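Local atomic coordinates of IS607 family transposase IS1535 (Mycobacterium tuberculosis, PDB entry 6DGB), a protein that probably binds DNA and catalyses strand exchange as a serine recombinase, moving an IS607-family insertion sequence. Residues Glu110-Met115 and Met130-Glu135. Numbering follows the deposited sequence.
Sequences EVLTGM and MRAVTE
Leu112 carries this contact, reaching from helix 104-120 to Ala132 and Val133 on helix 125-135. Its CB points at the partner helix but stops short of it, and CG only sets the fork; the touching is left to the two methyls. Leu112 CD1 does most of it, lying 3.6 Å from Val133 CG2 and 4.1 Å from Ala132 CB. Leu112 CD2 is 4.1 Å from Ala132 CB, so the alanine methyl faces both prongs of the leucine. Alanine suits this place because its single methyl lets the two helices approach here, the CA atoms of Leu112 and Ala132 being 7.9 Å apart. Val133 fills the flank: CG1 anti to the backbone N (chi1 153°) leaves CG2 beside that N, where it meets Leu112 CD1, while the side chain as a whole also packs on Met108 and Ile109.

The two helices, joined by a short loop, are steeply splayed and stand off from the parallel four-stranded sheet of the serine recombinase catalytic domain, and both meet the second subunit. There Leu112 also packs on Leu112 of the second subunit, as Val111 does on its own counterpart, so an apolar, buried leucine serves both the helix pair and the subunit interface. On the exposed side of helix 125-135, Thr134 OG1 turns back on its own helix and gives a hydrogen bond to Met130 O (2.9 Å), the carbonyl that also accepts from Thr134 N. Arg131, which does not touch helix 104-120, uses NH2 to hydrogen-bond the backbone O of Glu135 of the second subunit.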
loop_
_atom_site.group_PDB
_atom_site.type_symbol
_atom_site.label_atom_id
_atom_site.label_comp_id
_atom_site.label_asym_id
_atom_site.label_seq_id
_atom_site.Cartn_x
_atom_site.Cartn_y
_atom_site.Cartn_z
ATOM N N GLU A 110 -7.377 5.452 11.094
ATOM C CA GLU A 110 -5.903 5.506 11.064
ATOM C C GLU A 110 -5.359 6.214 9.805
ATOM O O GLU A 110 -4.313 6.859 9.897
ATOM C CB GLU A 110 -5.222 4.144 11.304
ATOM C CG GLU A 110 -5.268 3.139 10.156
ATOM C CD GLU A 110 -5.050 1.676 10.527
ATOM O OE1 GLU A 110 -5.803 1.148 11.379
ATOM O OE2 GLU A 110 -4.166 1.037 9.912
ATOM N N VAL A 111 -6.105 6.173 8.674
ATOM C CA VAL A 111 -5.761 6.868 7.423
ATOM C C VAL A 111 -5.921 8.370 7.627
ATOM O O VAL A 111 -4.976 9.125 7.385
ATOM C CB VAL A 111 -6.604 6.355 6.209
ATOM C CG1 VAL A 111 -6.683 7.385 5.083
ATOM C CG2 VAL A 111 -6.058 5.046 5.669
ATOM N N LEU A 112 -7.127 8.796 8.026
ATOM C CA LEU A 112 -7.455 10.188 8.263
ATOM C C LEU A 112 -6.593 10.801 9.356
ATOM O O LEU A 112 -6.206 11.951 9.192
ATOM C CB LEU A 112 -8.940 10.349 8.591
ATOM C CG LEU A 112 -9.899 10.471 7.420
ATOM C CD1 LEU A 112 -11.278 9.927 7.800
ATOM C CD2 LEU A 112 -9.986 11.935 6.930
ATOM N N THR A 113 -6.239 10.043 10.426
ATOM C CA THR A 113 -5.368 10.558 11.488
ATOM C C THR A 113 -4.018 10.979 10.891
ATOM O O THR A 113 -3.648 12.146 11.017
ATOM C CB THR A 113 -5.221 9.577 12.673
ATOM O OG1 THR A 113 -6.498 9.370 13.271
ATOM C CG2 THR A 113 -4.270 10.097 13.753
ATOM N N GLY A 114 -3.339 10.046 10.216
ATOM C CA GLY A 114 -2.029 10.255 9.597
ATOM C C GLY A 114 -1.986 11.343 8.548
ATOM O O GLY A 114 -1.015 12.103 8.475
ATOM N N MET A 115 -3.060 11.428 7.752
ATOM C CA MET A 115 -3.232 12.423 6.709
ATOM C C MET A 115 -3.536 13.791 7.318
ATOM O O MET A 115 -3.064 14.789 6.784
ATOM C CB MET A 115 -4.288 11.965 5.705
ATOM C CG MET A 115 -3.841 10.750 4.857
ATOM S SD MET A 115 -4.859 10.480 3.366
ATOM C CE MET A 115 -3.746 9.543 2.361
ATOM N N MET A 130 -11.871 11.524 13.712
ATOM C CA MET A 130 -13.080 11.004 14.373
ATOM C C MET A 130 -14.347 11.748 13.956
ATOM O O MET A 130 -15.369 11.108 13.727
ATOM C CB MET A 130 -12.937 11.047 15.899
ATOM C CG MET A 130 -11.870 10.122 16.466
ATOM S SD MET A 130 -12.078 8.373 16.132
ATOM C CE MET A 130 -13.489 7.998 17.197
ATOM N N ARG A 131 -14.288 13.090 13.883
ATOM C CA ARG A 131 -15.413 13.932 13.458
ATOM C C ARG A 131 -15.662 13.718 11.957
ATOM O O ARG A 131 -16.800 13.823 11.495
ATOM C CB ARG A 131 -15.119 15.417 13.686
ATOM C CG ARG A 131 -14.941 15.870 15.132
ATOM C CD ARG A 131 -14.465 17.325 15.246
ATOM N NE ARG A 131 -13.540 17.704 14.166
ATOM C CZ ARG A 131 -12.468 18.485 14.296
ATOM N NH1 ARG A 131 -12.122 18.960 15.490
ATOM N NH2 ARG A 131 -11.713 18.766 13.238
ATOM N N ALA A 132 -14.580 13.440 11.197
ATOM C CA ALA A 132 -14.602 13.197 9.755
ATOM C C ALA A 132 -15.280 11.881 9.418
ATOM O O ALA A 132 -16.178 11.899 8.576
ATOM C CB ALA A 132 -13.195 13.223 9.180
ATOM N N VAL A 133 -14.873 10.750 10.074
ATOM C CA VAL A 133 -15.459 9.414 9.884
ATOM C C VAL A 133 -16.948 9.472 10.245
ATOM O O VAL A 133 -17.767 8.799 9.622
ATOM C CB VAL A 133 -14.650 8.317 10.646
ATOM C CG1 VAL A 133 -15.505 7.113 11.046
ATOM C CG2 VAL A 133 -13.452 7.874 9.819
ATOM N N THR A 134 -17.284 10.369 11.182
ATOM C CA THR A 134 -18.630 10.621 11.674
ATOM C C THR A 134 -19.470 11.349 10.599
ATOM O O THR A 134 -20.567 10.880 10.317
ATOM C CB THR A 134 -18.537 11.316 13.047
ATOM O OG1 THR A 134 -18.138 10.340 14.030
ATOM C CG2 THR A 134 -19.826 12.032 13.463
ATOM N N GLU A 135 -18.954 12.447 9.985
ATOM C CA GLU A 135 -19.664 13.210 8.936
ATOM C C GLU A 135 -19.941 12.391 7.652
ATOM O O GLU A 135 -20.872 12.710 6.893
ATOM C CB GLU A 135 -18.954 14.539 8.607
ATOM C CG GLU A 135 -19.862 15.584 7.943
ATOM C CD GLU A 135 -20.897 16.342 8.767
ATOM O OE1 GLU A 135 -21.561 15.720 9.628
ATOM O OE2 GLU A 135 -21.111 17.542 8.481
#